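NMB1025 protein (Neisseria meningitidis serogroup B, PDB 3KJJ) is of unknown function but belongs to the YjgF/RutC family, some of whose relatives deaminate reactive enamine or imine metabolites, and forms a trimer. Local coordinates at residues Met35-Gly40 against Trp112-Lys117; Ala71-Arg76 against Arg100-Ala105; Gly28-Ser33 against Ile118-Arg123; Asp64-Leu69 against Trp91-Arg96. One frame throughout, in Å; residues are numbered along the deposited sequence.

Overall arrangement
Contacts 1, 2 and 3 are buried and all involve one mixed sheet. Contact 4 lies at the surface. Contacts 1 and 3 share strand 114-121, which meets 29-32 in contact 3 and the loop after 29-32 in contact 1. Contact 2 pairs strands 68-75 and 99-104, and contact 4 joins the start of strand 68-75 to the loop between helix 81-91 and strand 99-104. Contact 2 is a regular parallel pair and contact 3 an antiparallel one. Contact 1 has a single bridge and then depends on an indole face. Contact 4 depends on charged side chains, a cation-pi contact and waters. Contacts 1 and 3 lie on opposite sides of the chain's centre.

Contact 1 of 4, residues Met35-Gly40 against Trp112-Lys117; sequences MVPENG and WRVEIK
M35, a selenomethionine, and I116 form a single antiparallel bridge. M35 N donates to I116 O at 2.9 Å, and I116 N donates back to M35 O at 3.1 Å. M35 O also takes a CA-H...O contact from E115 CA at 3.1 Å.

The apolar part centres on the indole of W112. V36 and P37 lie over the same face of it. V36 CB sits above the six-membered ring of W112, 3.7 Å from its centroid and 8° off the normal. P37 CD sits above the five-membered ring of W112, 4.0 Å from the centroid. Both are CH-pi contacts. The two V36 methyls reach different rim atoms: CG1 meets W112 CE3 and CZ3, while CG2 meets CZ2 and CH2.

V36 CG1 has a second neighbour in the carboxylate of E115, at 3.4 Å from E115 OE1. E115 CG is anti to the backbone N (chi1 -178°) and the chain is extended beyond it, which lays the side chain alongside V36 CG1.

One polar atom is left without a partner. V114 O is buried under P37 CD, 3.2 Å away, and has no hydrogen bond in the model.

Helix 43-60 backs the loop: M35 packs on I54 and W57, and Q53 NE2 donates to V36 O. E115 packs on A101 of the second subunit. The arrangement is a loop following strand 29-32, tied by one bridge to strand 114-121 of the mixed sheet, with V36 and P37 packed on one face of the W112 indole, in a YjgF-type alpha+beta subunit.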
loop_
_atom_site.group_PDB
_atom_site.type_symbol
_atom_site.label_atom_id
_atom_site.label_comp_id
_atom_site.label_asym_id
_atom_site.label_seq_id
_atom_site.Cartn_x
_atom_site.Cartn_y
_atom_site.Cartn_z
HETATM N N MSE B 35 -4.613 6.551 9.225
HETATM C CA MSE B 35 -5.206 7.111 10.433
HETATM C C MSE B 35 -4.070 7.471 11.363
HETATM O O MSE B 35 -3.156 6.681 11.580
HETATM C CB MSE B 35 -6.183 6.144 11.085
HETATM C CG MSE B 35 -7.385 5.776 10.201
HETATM SE SE MSE B 35 -8.835 7.096 10.097
HETATM C CE MSE B 35 -9.920 6.186 8.773
ATOM N N VAL B 36 -4.144 8.687 11.881
ATOM C CA VAL B 36 -3.094 9.278 12.692
ATOM C C VAL B 36 -3.682 9.611 14.066
ATOM O O VAL B 36 -4.893 9.765 14.194
ATOM C CB VAL B 36 -2.534 10.562 12.026
ATOM C CG1 VAL B 36 -1.859 10.229 10.698
ATOM C CG2 VAL B 36 -3.636 11.593 11.823
ATOM N N PRO B 37 -2.827 9.725 15.094
ATOM C CA PRO B 37 -3.292 9.956 16.455
ATOM C C PRO B 37 -4.035 11.278 16.586
ATOM O O PRO B 37 -3.594 12.287 16.043
ATOM C CB PRO B 37 -1.992 10.012 17.265
ATOM C CG PRO B 37 -0.980 9.363 16.421
ATOM C CD PRO B 37 -1.360 9.646 15.024
ATOM N N GLU B 38 -5.171 11.246 17.281
ATOM C CA GLU B 38 -5.909 12.456 17.645
ATOM C C GLU B 38 -5.793 12.684 19.147
ATOM O O GLU B 38 -6.131 13.759 19.647
ATOM C CB GLU B 38 -7.386 12.334 17.246
ATOM C CG GLU B 38 -7.644 12.521 15.753
ATOM C CD GLU B 38 -9.101 12.278 15.355
ATOM O OE1 GLU B 38 -9.508 12.772 14.286
ATOM O OE2 GLU B 38 -9.835 11.589 16.096
ATOM N N ASN B 39 -5.303 11.656 19.842
ATOM C CA ASN B 39 -5.167 11.619 21.291
ATOM C C ASN B 39 -3.929 10.803 21.658
ATOM O O ASN B 39 -3.473 9.974 20.870
ATOM C CB ASN B 39 -6.398 10.955 21.919
ATOM C CG ASN B 39 -7.659 11.784 21.769
ATOM O OD1 ASN B 39 -7.807 12.830 22.397
ATOM N ND2 ASN B 39 -8.586 11.306 20.945
ATOM N N GLY B 40 -3.389 11.036 22.850
ATOM C CA GLY B 40 -2.294 10.221 23.370
ATOM C C GLY B 40 -0.923 10.772 23.039
ATOM O O GLY B 40 -0.755 11.500 22.057
ATOM N N TRP B 112 3.457 12.673 16.039
ATOM C CA TRP B 112 2.791 11.425 15.646
ATOM C C TRP B 112 3.798 10.287 15.574
ATOM O O TRP B 112 4.773 10.352 14.826
ATOM C CB TRP B 112 2.090 11.552 14.295
ATOM C CG TRP B 112 0.960 12.545 14.226
ATOM C CD1 TRP B 112 0.297 13.135 15.268
ATOM C CD2 TRP B 112 0.329 13.016 13.030
ATOM N NE1 TRP B 112 -0.688 13.969 14.790
ATOM C CE2 TRP B 112 -0.695 13.907 13.420
ATOM C CE3 TRP B 112 0.541 12.779 11.661
ATOM C CZ2 TRP B 112 -1.508 14.568 12.490
ATOM C CZ3 TRP B 112 -0.275 13.425 10.737
ATOM C CH2 TRP B 112 -1.286 14.314 11.158
ATOM N N ARG B 113 3.536 9.231 16.334
ATOM C CA ARG B 113 4.460 8.108 16.446
ATOM C C ARG B 113 3.990 6.896 15.643
ATOM O O ARG B 113 4.751 5.938 15.445
ATOM C CB ARG B 113 4.657 7.741 17.922
ATOM C CG ARG B 113 4.956 8.942 18.813
ATOM C CD ARG B 113 5.809 8.558 19.991
ATOM N NE ARG B 113 7.096 8.018 19.565
ATOM C CZ ARG B 113 8.208 8.734 19.453
ATOM N NH1 ARG B 113 9.333 8.151 19.070
ATOM N NH2 ARG B 113 8.197 10.029 19.738
ATOM N N VAL B 114 2.733 6.950 15.178
ATOM C CA VAL B 114 2.118 5.844 14.429
ATOM C C VAL B 114 1.021 6.320 13.466
ATOM O O VAL B 114 0.312 7.292 13.732
ATOM C CB VAL B 114 1.581 4.721 15.387
ATOM C CG1 VAL B 114 0.438 5.254 16.292
ATOM C CG2 VAL B 114 1.155 3.466 14.612
ATOM N N GLU B 115 0.922 5.633 12.335
ATOM C CA GLU B 115 -0.128 5.847 11.356
ATOM C C GLU B 115 -0.443 4.474 10.780
ATOM O O GLU B 115 0.465 3.716 10.450
ATOM C CB GLU B 115 0.336 6.826 10.257
ATOM C CG GLU B 115 -0.710 7.154 9.186
ATOM C CD GLU B 115 -0.314 8.328 8.287
ATOM O OE1 GLU B 115 0.570 9.123 8.669
ATOM O OE2 GLU B 115 -0.901 8.467 7.195
ATOM N N ILE B 116 -1.725 4.139 10.675
ATOM C CA ILE B 116 -2.108 2.819 10.165
ATOM C C ILE B 116 -3.071 2.970 8.996
ATOM O O ILE B 116 -4.095 3.667 9.100
ATOM C CB ILE B 116 -2.699 1.909 11.274
ATOM C CG1 ILE B 116 -1.702 1.759 12.429
ATOM C CG2 ILE B 116 -3.104 0.537 10.701
ATOM C CD1 ILE B 116 -2.225 0.983 13.651
ATOM N N LYS B 117 -2.707 2.317 7.893
ATOM C CA LYS B 117 -3.447 2.338 6.643
ATOM C C LYS B 117 -4.081 0.974 6.402
ATOM O O LYS B 117 -3.382 -0.036 6.303
ATOM C CB LYS B 117 -2.501 2.678 5.493
ATOM C CG LYS B 117 -3.146 2.687 4.102
ATOM C CD LYS B 117 -3.631 4.062 3.740
ATOM C CE LYS B 117 -3.669 4.230 2.242
ATOM N NZ LYS B 117 -4.510 5.401 1.863
#

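Contact 2 of 4, residues Ala71-Arg76 against Arg100-Ala105; sequences AVIYLR and RACVEA
A105 N donates to L75 O at 2.8 Å, the shortest hydrogen bond between the two segments. L75 O also receives a CA-H...O contact from E104 CA at 3.3 Å. Four more backbone bonds follow the same pattern: A101 N to A71 O, I73 N to A101 O, V103 N to I73 O and L75 N to V103 O. The strands are parallel, with their directions 17° apart.

On the face of A71, I73 and L75, the methyl I73 CD1 lies over one face of the R100 guanidinium, 3.5 Å from R100 NH1. R100 CG is anti to the backbone N (chi1 -159°), and a bend at chi3 (89°) turns NE out of the line of the chain. The guanidinium is held further by N85, which accepts from NH1, and by W88 through a cation-pi contact. C102 SG lies 4.1 Å from I73 CG2, and L75 CD1 approaches the same C102 SG to 3.9 Å. E104 extends beside L75 O, and its OE1 accepts from M78 N.

On the other face, V103 CG2 touches Y74 CD1 at 3.6 Å, the two side chains pointing the same way. A105 CB meets the same Y74 CD1 at 4.0 Å. This face looks toward the other subunits: V72 packs on K117 and A101 on E115, both of the third subunit, while Y74 packs on V103 of the second.

Two adjacent parallel strands, joined through helix 81-91 lying against the R100 and I73 face, make a beta-alpha-beta crossover, an element of the YjgF fold.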
loop_
_atom_site.group_PDB
_atom_site.type_symbol
_atom_site.label_atom_id
_atom_site.label_comp_id
_atom_site.label_asym_id
_atom_site.label_seq_id
_atom_site.Cartn_x
_atom_site.Cartn_y
_atom_site.Cartn_z
ATOM N N ALA B 71 -2.986 -4.293 6.535
ATOM C CA ALA B 71 -2.667 -3.144 7.359
ATOM C C ALA B 71 -1.193 -2.809 7.170
ATOM O O ALA B 71 -0.339 -3.686 7.269
ATOM C CB ALA B 71 -2.950 -3.457 8.826
ATOM N N VAL B 72 -0.906 -1.547 6.882
ATOM C CA VAL B 72 0.466 -1.065 6.871
ATOM C C VAL B 72 0.580 -0.108 8.040
ATOM O O VAL B 72 -0.244 0.800 8.200
ATOM C CB VAL B 72 0.851 -0.363 5.559
ATOM C CG1 VAL B 72 2.347 -0.006 5.558
ATOM C CG2 VAL B 72 0.527 -1.237 4.375
ATOM N N ILE B 73 1.591 -0.352 8.867
ATOM C CA ILE B 73 1.817 0.416 10.070
ATOM C C ILE B 73 3.121 1.150 9.874
ATOM O O ILE B 73 4.158 0.536 9.623
ATOM C CB ILE B 73 1.906 -0.483 11.319
ATOM C CG1 ILE B 73 0.601 -1.273 11.509
ATOM C CG2 ILE B 73 2.211 0.361 12.584
ATOM C CD1 ILE B 73 0.762 -2.488 12.436
ATOM N N TYR B 74 3.032 2.469 9.945
ATOM C CA TYR B 74 4.181 3.326 9.821
ATOM C C TYR B 74 4.488 3.801 11.236
ATOM O O TYR B 74 3.614 4.328 11.914
ATOM C CB TYR B 74 3.852 4.495 8.893
ATOM C CG TYR B 74 3.501 4.112 7.467
ATOM C CD1 TYR B 74 4.490 3.732 6.556
ATOM C CD2 TYR B 74 2.175 4.153 7.018
ATOM C CE1 TYR B 74 4.167 3.382 5.249
ATOM C CE2 TYR B 74 1.851 3.802 5.725
ATOM C CZ TYR B 74 2.846 3.421 4.846
ATOM O OH TYR B 74 2.520 3.084 3.557
ATOM N N LEU B 75 5.711 3.577 11.695
ATOM C CA LEU B 75 6.156 4.156 12.961
ATOM C C LEU B 75 7.215 5.198 12.674
ATOM O O LEU B 75 8.040 5.008 11.783
ATOM C CB LEU B 75 6.735 3.087 13.894
ATOM C CG LEU B 75 5.797 2.004 14.423
ATOM C CD1 LEU B 75 6.627 0.886 15.062
ATOM C CD2 LEU B 75 4.792 2.575 15.429
ATOM N N ARG B 76 7.189 6.287 13.437
ATOM C CA ARG B 76 8.200 7.327 13.353
ATOM C C ARG B 76 9.564 6.781 13.785
ATOM O O ARG B 76 10.611 7.160 13.244
ATOM C CB ARG B 76 7.805 8.520 14.227
ATOM C CG ARG B 76 8.894 9.580 14.322
ATOM C CD ARG B 76 8.563 10.686 15.306
ATOM N NE ARG B 76 9.575 11.739 15.253
ATOM C CZ ARG B 76 9.675 12.653 14.291
ATOM N NH1 ARG B 76 8.816 12.668 13.282
ATOM N NH2 ARG B 76 10.631 13.572 14.343
ATOM N N ARG B 100 -0.010 -7.878 7.110
ATOM C CA ARG B 100 0.524 -6.723 7.828
ATOM C C ARG B 100 1.953 -6.445 7.390
ATOM O O ARG B 100 2.700 -7.361 7.067
ATOM C CB ARG B 100 0.487 -6.968 9.338
ATOM C CG ARG B 100 0.534 -5.707 10.176
ATOM C CD ARG B 100 0.661 -6.000 11.661
ATOM N NE ARG B 100 2.057 -6.100 12.076
ATOM C CZ ARG B 100 2.524 -5.791 13.282
ATOM N NH1 ARG B 100 1.718 -5.329 14.242
ATOM N NH2 ARG B 100 3.820 -5.922 13.519
ATOM N N ALA B 101 2.304 -5.169 7.343
ATOM C CA ALA B 101 3.690 -4.761 7.176
ATOM C C ALA B 101 3.962 -3.608 8.130
ATOM O O ALA B 101 3.083 -2.787 8.401
ATOM C CB ALA B 101 3.970 -4.373 5.725
ATOM N N CYS B 102 5.170 -3.557 8.677
ATOM C CA CYS B 102 5.498 -2.472 9.592
ATOM C C CYS B 102 6.841 -1.902 9.202
ATOM O O CYS B 102 7.824 -2.633 9.152
ATOM C CB CYS B 102 5.499 -2.926 11.052
ATOM S SG CYS B 102 5.763 -1.553 12.205
ATOM N N VAL B 103 6.854 -0.610 8.881
ATOM C CA VAL B 103 8.074 0.059 8.421
ATOM C C VAL B 103 8.272 1.389 9.149
ATOM O O VAL B 103 7.339 1.944 9.722
ATOM C CB VAL B 103 8.134 0.251 6.860
ATOM C CG1 VAL B 103 7.890 -1.076 6.129
ATOM C CG2 VAL B 103 7.157 1.315 6.373
ATOM N N GLU B 104 9.504 1.877 9.144
ATOM C CA GLU B 104 9.803 3.137 9.790
ATOM C C GLU B 104 9.681 4.265 8.785
ATOM O O GLU B 104 10.354 4.259 7.758
ATOM C CB GLU B 104 11.200 3.113 10.400
ATOM C CG GLU B 104 11.359 4.108 11.545
ATOM C CD GLU B 104 12.797 4.251 11.986
ATOM O OE1 GLU B 104 13.096 3.950 13.160
ATOM O OE2 GLU B 104 13.624 4.666 11.154
ATOM N N ALA B 105 8.816 5.228 9.087
ATOM C CA ALA B 105 8.637 6.409 8.244
ATOM C C ALA B 105 8.128 7.559 9.087
ATOM O O ALA B 105 7.207 7.388 9.883
ATOM C CB ALA B 105 7.657 6.118 7.119
#

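Contact 3 of 4, residues Gly28-Ser33 against Ile118-Arg123; sequences GLIFLS and ITAVKR
F31 CG stands anti to its carbonyl carbon (chi1 -66°), and chi2 (-96°) turns a face of the ring to T119 CG2, which stands anti to its own backbone N. The T119 methyl lies over that face of F31, 4.1 Å from the ring centroid, a CH-pi contact. The pair belongs to two antiparallel neighbours in the mixed sheet of the YjgF fold, strands 29-32 and 114-121, whose short segments run 157° apart.

Backbone bonds join the two segments. K122 N donates to G28 O at 2.6 Å, a short and nearly straight bond. I30 and A120 exchange two bonds: I30 N gives to A120 O, and A120 N to I30 O. L32 N donates to I118 O at 2.9 Å.

On the side away from F31, I30 CB faces A120 CB at 4.2 Å, and I30 CD1 comes within 3.6 Å of K122 N. L32 CD1 packs against I118 CB at 3.8 Å, with the two side chains alongside each other. L32, I118 and A120 also touch helix 43-60, which backs this face. The F31 face looks into the trimer: L29 meets L29 of both other subunits, and T119 packs on F31 of the third.

Beyond L32 a water links the segments. It donates to S33 O at 3.1 Å and accepts a weak bond from I118 N at 2.9 Å.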
loop_
_atom_site.group_PDB
_atom_site.type_symbol
_atom_site.label_atom_id
_atom_site.label_comp_id
_atom_site.label_asym_id
_atom_site.label_seq_id
_atom_site.Cartn_x
_atom_site.Cartn_y
_atom_site.Cartn_z
ATOM N N GLY B 28 -17.238 -3.996 -2.824
ATOM C CA GLY B 28 -16.943 -4.822 -1.675
ATOM C C GLY B 28 -15.668 -4.463 -0.934
ATOM O O GLY B 28 -15.516 -4.861 0.210
ATOM N N LEU B 29 -14.763 -3.724 -1.581
ATOM C CA LEU B 29 -13.483 -3.333 -0.961
ATOM C C LEU B 29 -13.564 -1.962 -0.326
ATOM O O LEU B 29 -14.307 -1.099 -0.788
ATOM C CB LEU B 29 -12.334 -3.331 -1.970
ATOM C CG LEU B 29 -11.895 -4.644 -2.609
ATOM C CD1 LEU B 29 -10.971 -4.359 -3.781
ATOM C CD2 LEU B 29 -11.245 -5.590 -1.617
ATOM N N ILE B 30 -12.755 -1.761 0.709
ATOM C CA ILE B 30 -12.783 -0.543 1.511
ATOM C C ILE B 30 -11.337 -0.094 1.729
ATOM O O ILE B 30 -10.500 -0.891 2.151
ATOM C CB ILE B 30 -13.470 -0.808 2.867
ATOM C CG1 ILE B 30 -14.981 -1.016 2.672
ATOM C CG2 ILE B 30 -13.199 0.336 3.872
ATOM C CD1 ILE B 30 -15.649 -1.784 3.804
ATOM N N PHE B 31 -11.053 1.164 1.408
ATOM C CA PHE B 31 -9.735 1.747 1.620
ATOM C C PHE B 31 -9.860 2.881 2.639
ATOM O O PHE B 31 -10.617 3.830 2.431
ATOM C CB PHE B 31 -9.146 2.241 0.287
ATOM C CG PHE B 31 -8.847 1.136 -0.688
ATOM C CD1 PHE B 31 -7.563 0.610 -0.785
ATOM C CD2 PHE B 31 -9.853 0.611 -1.499
ATOM C CE1 PHE B 31 -7.274 -0.418 -1.688
ATOM C CE2 PHE B 31 -9.578 -0.419 -2.400
ATOM C CZ PHE B 31 -8.288 -0.929 -2.498
ATOM N N LEU B 32 -9.161 2.766 3.766
ATOM C CA LEU B 32 -9.139 3.865 4.736
ATOM C C LEU B 32 -7.925 4.771 4.486
ATOM O O LEU B 32 -6.845 4.274 4.152
ATOM C CB LEU B 32 -9.100 3.338 6.171
ATOM C CG LEU B 32 -10.157 2.383 6.736
ATOM C CD1 LEU B 32 -10.050 2.312 8.278
ATOM C CD2 LEU B 32 -11.567 2.793 6.333
ATOM N N SER B 33 -8.104 6.085 4.646
ATOM C CA SER B 33 -6.964 7.008 4.724
ATOM C C SER B 33 -6.082 6.492 5.853
ATOM O O SER B 33 -6.555 5.798 6.751
ATOM C CB SER B 33 -7.415 8.452 5.049
ATOM O OG SER B 33 -7.806 9.176 3.891
ATOM N N ILE B 118 -5.406 0.964 6.273
ATOM C CA ILE B 118 -6.193 -0.270 6.241
ATOM C C ILE B 118 -6.859 -0.461 4.880
ATOM O O ILE B 118 -7.344 0.506 4.283
ATOM C CB ILE B 118 -7.336 -0.219 7.306
ATOM C CG1 ILE B 118 -6.780 -0.173 8.730
ATOM C CG2 ILE B 118 -8.319 -1.384 7.131
ATOM C CD1 ILE B 118 -6.084 -1.427 9.186
ATOM N N THR B 119 -6.861 -1.714 4.415
ATOM C CA THR B 119 -7.726 -2.201 3.348
ATOM C C THR B 119 -8.628 -3.273 3.958
ATOM O O THR B 119 -8.156 -4.170 4.675
ATOM C CB THR B 119 -6.920 -2.834 2.186
ATOM O OG1 THR B 119 -5.806 -1.993 1.849
ATOM C CG2 THR B 119 -7.805 -3.025 0.925
ATOM N N ALA B 120 -9.921 -3.207 3.648
ATOM C CA ALA B 120 -10.879 -4.111 4.264
ATOM C C ALA B 120 -11.955 -4.510 3.271
ATOM O O ALA B 120 -11.975 -4.034 2.130
ATOM C CB ALA B 120 -11.514 -3.465 5.520
ATOM N N VAL B 121 -12.828 -5.406 3.706
ATOM C CA VAL B 121 -13.939 -5.838 2.871
ATOM C C VAL B 121 -15.281 -5.534 3.543
ATOM O O VAL B 121 -15.408 -5.602 4.762
ATOM C CB VAL B 121 -13.801 -7.329 2.432
ATOM C CG1 VAL B 121 -14.087 -8.285 3.575
ATOM C CG2 VAL B 121 -14.694 -7.631 1.231
ATOM N N LYS B 122 -16.263 -5.157 2.728
ATOM C CA LYS B 122 -17.621 -4.933 3.184
ATOM C C LYS B 122 -18.264 -6.292 3.470
ATOM O O LYS B 122 -18.185 -7.196 2.635
ATOM C CB LYS B 122 -18.405 -4.185 2.100
ATOM C CG LYS B 122 -19.792 -3.710 2.512
ATOM C CD LYS B 122 -20.464 -2.957 1.367
ATOM C CE LYS B 122 -21.923 -2.670 1.672
ATOM N NZ LYS B 122 -22.470 -1.620 0.760
ATOM N N ARG B 123 -18.878 -6.433 4.649
ATOM C CA ARG B 123 -19.582 -7.659 5.015
ATOM C C ARG B 123 -20.739 -7.948 4.065
ATOM O O ARG B 123 -21.471 -7.040 3.680
ATOM C CB ARG B 123 -20.119 -7.565 6.446
ATOM C CG ARG B 123 -19.116 -7.936 7.514
ATOM C CD ARG B 123 -19.696 -7.754 8.905
ATOM N NE ARG B 123 -19.680 -6.353 9.321
ATOM C CZ ARG B 123 -20.723 -5.693 9.816
ATOM N NH1 ARG B 123 -20.591 -4.420 10.160
ATOM N NH2 ARG B 123 -21.891 -6.302 9.978
HETATM O O HOH W 1 -6.042 2.091 2.476
HETATM O O HOH W 2 -6.361 3.016 8.043
#

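Contact 4 of 4, residues Asp64-Leu69 against Trp91-Arg96; sequences DKAHVL and WVAAGR
A66 and R96 join the two loops of a beta-alpha-beta unit, the one entering strand 68-75 and the one leaving helix 81-91. R96 grips A66 O side-on with two nitrogens, NE at 2.8 Å and NH2 at 3.0 Å. A66 O lies near the guanidinium plane and offers NE a lone pair. R96 NH2 also stands over a face of the H67 imidazole, 3.7 Å from H67 NE2, with the planes 42° apart. H67 ND1 donates straight to D64 OD1 at 2.7 Å (177°), which helps set the rotation of the ring.

K65 and W91 point opposite ways as they pass. K65 CG sits between its backbone N and carbonyl carbon (chi1 73°); the chain beyond is extended, with CD over the indole face. K65 CB packs on W91 CZ2 at 3.4 Å. K65 NZ makes a cation-pi contact with the five-membered ring of W91 and donates to W91 O at 3.0 Å. W91 NE1 donates to D55.

A66 CB meets A93 CB at 3.6 Å. One water joins K65 O, A93 N and R96 O.

The contact ties together two loops of a beta-alpha-beta crossover at the surface, where R96 packs on Y13 of the third subunit.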
loop_
_atom_site.group_PDB
_atom_site.type_symbol
_atom_site.label_atom_id
_atom_site.label_comp_id
_atom_site.label_asym_id
_atom_site.label_seq_id
_atom_site.Cartn_x
_atom_site.Cartn_y
_atom_site.Cartn_z
ATOM N N ASP B 64 -15.722 -4.321 9.680
ATOM C CA ASP B 64 -15.163 -4.276 11.019
ATOM C C ASP B 64 -13.755 -4.857 10.972
ATOM O O ASP B 64 -13.279 -5.276 9.905
ATOM C CB ASP B 64 -16.042 -5.034 12.026
ATOM C CG ASP B 64 -16.324 -6.452 11.591
ATOM O OD1 ASP B 64 -15.355 -7.165 11.254
ATOM O OD2 ASP B 64 -17.512 -6.851 11.583
ATOM N N LYS B 65 -13.096 -4.883 12.126
ATOM C CA LYS B 65 -11.689 -5.296 12.212
ATOM C C LYS B 65 -11.484 -6.766 11.833
ATOM O O LYS B 65 -10.434 -7.139 11.316
ATOM C CB LYS B 65 -11.107 -4.956 13.602
ATOM C CG LYS B 65 -11.582 -5.833 14.757
ATOM C CD LYS B 65 -11.540 -5.096 16.092
ATOM C CE LYS B 65 -11.818 -6.056 17.244
ATOM N NZ LYS B 65 -11.412 -5.496 18.569
ATOM N N ALA B 66 -12.512 -7.584 12.051
ATOM C CA ALA B 66 -12.484 -9.002 11.679
ATOM C C ALA B 66 -12.639 -9.176 10.170
ATOM O O ALA B 66 -12.693 -10.289 9.671
ATOM C CB ALA B 66 -13.584 -9.757 12.423
ATOM N N HIS B 67 -12.716 -8.061 9.449
ATOM C CA HIS B 67 -12.816 -8.082 7.993
ATOM C C HIS B 67 -11.795 -7.171 7.334
ATOM O O HIS B 67 -12.000 -6.722 6.209
ATOM C CB HIS B 67 -14.240 -7.741 7.540
ATOM C CG HIS B 67 -15.243 -8.790 7.902
ATOM N ND1 HIS B 67 -15.802 -8.878 9.158
ATOM C CD2 HIS B 67 -15.764 -9.813 7.183
ATOM C CE1 HIS B 67 -16.630 -9.907 9.197
ATOM N NE2 HIS B 67 -16.625 -10.491 8.013
ATOM N N VAL B 68 -10.698 -6.916 8.048
ATOM C CA VAL B 68 -9.527 -6.226 7.503
ATOM C C VAL B 68 -8.661 -7.178 6.683
ATOM O O VAL B 68 -8.287 -8.265 7.134
ATOM C CB VAL B 68 -8.661 -5.616 8.629
ATOM C CG1 VAL B 68 -7.325 -5.101 8.076
ATOM C CG2 VAL B 68 -9.415 -4.514 9.311
ATOM N N LEU B 69 -8.334 -6.749 5.476
ATOM C CA LEU B 69 -7.509 -7.532 4.586
ATOM C C LEU B 69 -6.027 -7.284 4.837
ATOM O O LEU B 69 -5.239 -8.227 4.925
ATOM C CB LEU B 69 -7.862 -7.228 3.141
ATOM C CG LEU B 69 -9.261 -7.681 2.691
ATOM C CD1 LEU B 69 -9.478 -7.328 1.231
ATOM C CD2 LEU B 69 -9.476 -9.186 2.930
ATOM N N TRP B 91 -5.943 -5.977 20.063
ATOM C CA TRP B 91 -7.050 -5.411 19.281
ATOM C C TRP B 91 -7.490 -6.325 18.150
ATOM O O TRP B 91 -8.691 -6.489 17.949
ATOM C CB TRP B 91 -6.684 -4.028 18.752
ATOM C CG TRP B 91 -7.658 -3.400 17.761
ATOM C CD1 TRP B 91 -8.750 -2.637 18.059
ATOM C CD2 TRP B 91 -7.579 -3.438 16.326
ATOM N NE1 TRP B 91 -9.372 -2.221 16.902
ATOM C CE2 TRP B 91 -8.670 -2.692 15.825
ATOM C CE3 TRP B 91 -6.692 -4.038 15.416
ATOM C CZ2 TRP B 91 -8.902 -2.531 14.454
ATOM C CZ3 TRP B 91 -6.914 -3.876 14.064
ATOM C CH2 TRP B 91 -8.019 -3.128 13.591
ATOM N N VAL B 92 -6.539 -6.928 17.424
ATOM C CA VAL B 92 -6.909 -7.761 16.251
ATOM C C VAL B 92 -7.896 -8.892 16.558
ATOM O O VAL B 92 -7.946 -9.413 17.675
ATOM C CB VAL B 92 -5.694 -8.336 15.474
ATOM C CG1 VAL B 92 -4.979 -7.235 14.731
ATOM C CG2 VAL B 92 -4.748 -9.084 16.399
ATOM N N ALA B 93 -8.699 -9.250 15.563
ATOM C CA ALA B 93 -9.643 -10.344 15.724
ATOM C C ALA B 93 -8.879 -11.652 15.573
ATOM O O ALA B 93 -8.316 -11.936 14.518
ATOM C CB ALA B 93 -10.763 -10.239 14.683
ATOM N N ALA B 94 -8.829 -12.430 16.651
ATOM C CA ALA B 94 -8.074 -13.680 16.678
ATOM C C ALA B 94 -8.596 -14.657 15.624
ATOM O O ALA B 94 -9.807 -14.776 15.439
ATOM C CB ALA B 94 -8.141 -14.298 18.094
ATOM N N GLY B 95 -7.679 -15.322 14.920
ATOM C CA GLY B 95 -8.021 -16.255 13.821
ATOM C C GLY B 95 -8.319 -15.537 12.507
ATOM O O GLY B 95 -8.473 -16.159 11.443
ATOM N N ARG B 96 -8.431 -14.221 12.593
ATOM C CA ARG B 96 -8.797 -13.379 11.453
ATOM C C ARG B 96 -7.874 -12.170 11.386
ATOM O O ARG B 96 -8.309 -11.054 11.131
ATOM C CB ARG B 96 -10.260 -12.940 11.572
ATOM C CG ARG B 96 -11.224 -14.095 11.778
ATOM C CD ARG B 96 -12.658 -13.638 11.635
ATOM N NE ARG B 96 -12.891 -12.944 10.370
ATOM C CZ ARG B 96 -13.518 -13.468 9.324
ATOM N NH1 ARG B 96 -13.976 -14.716 9.379
ATOM N NH2 ARG B 96 -13.694 -12.737 8.223
HETATM O O HOH W 3 -8.513 -8.558 12.667
HETATM O O HOH W 4 -9.745 -9.835 8.915
#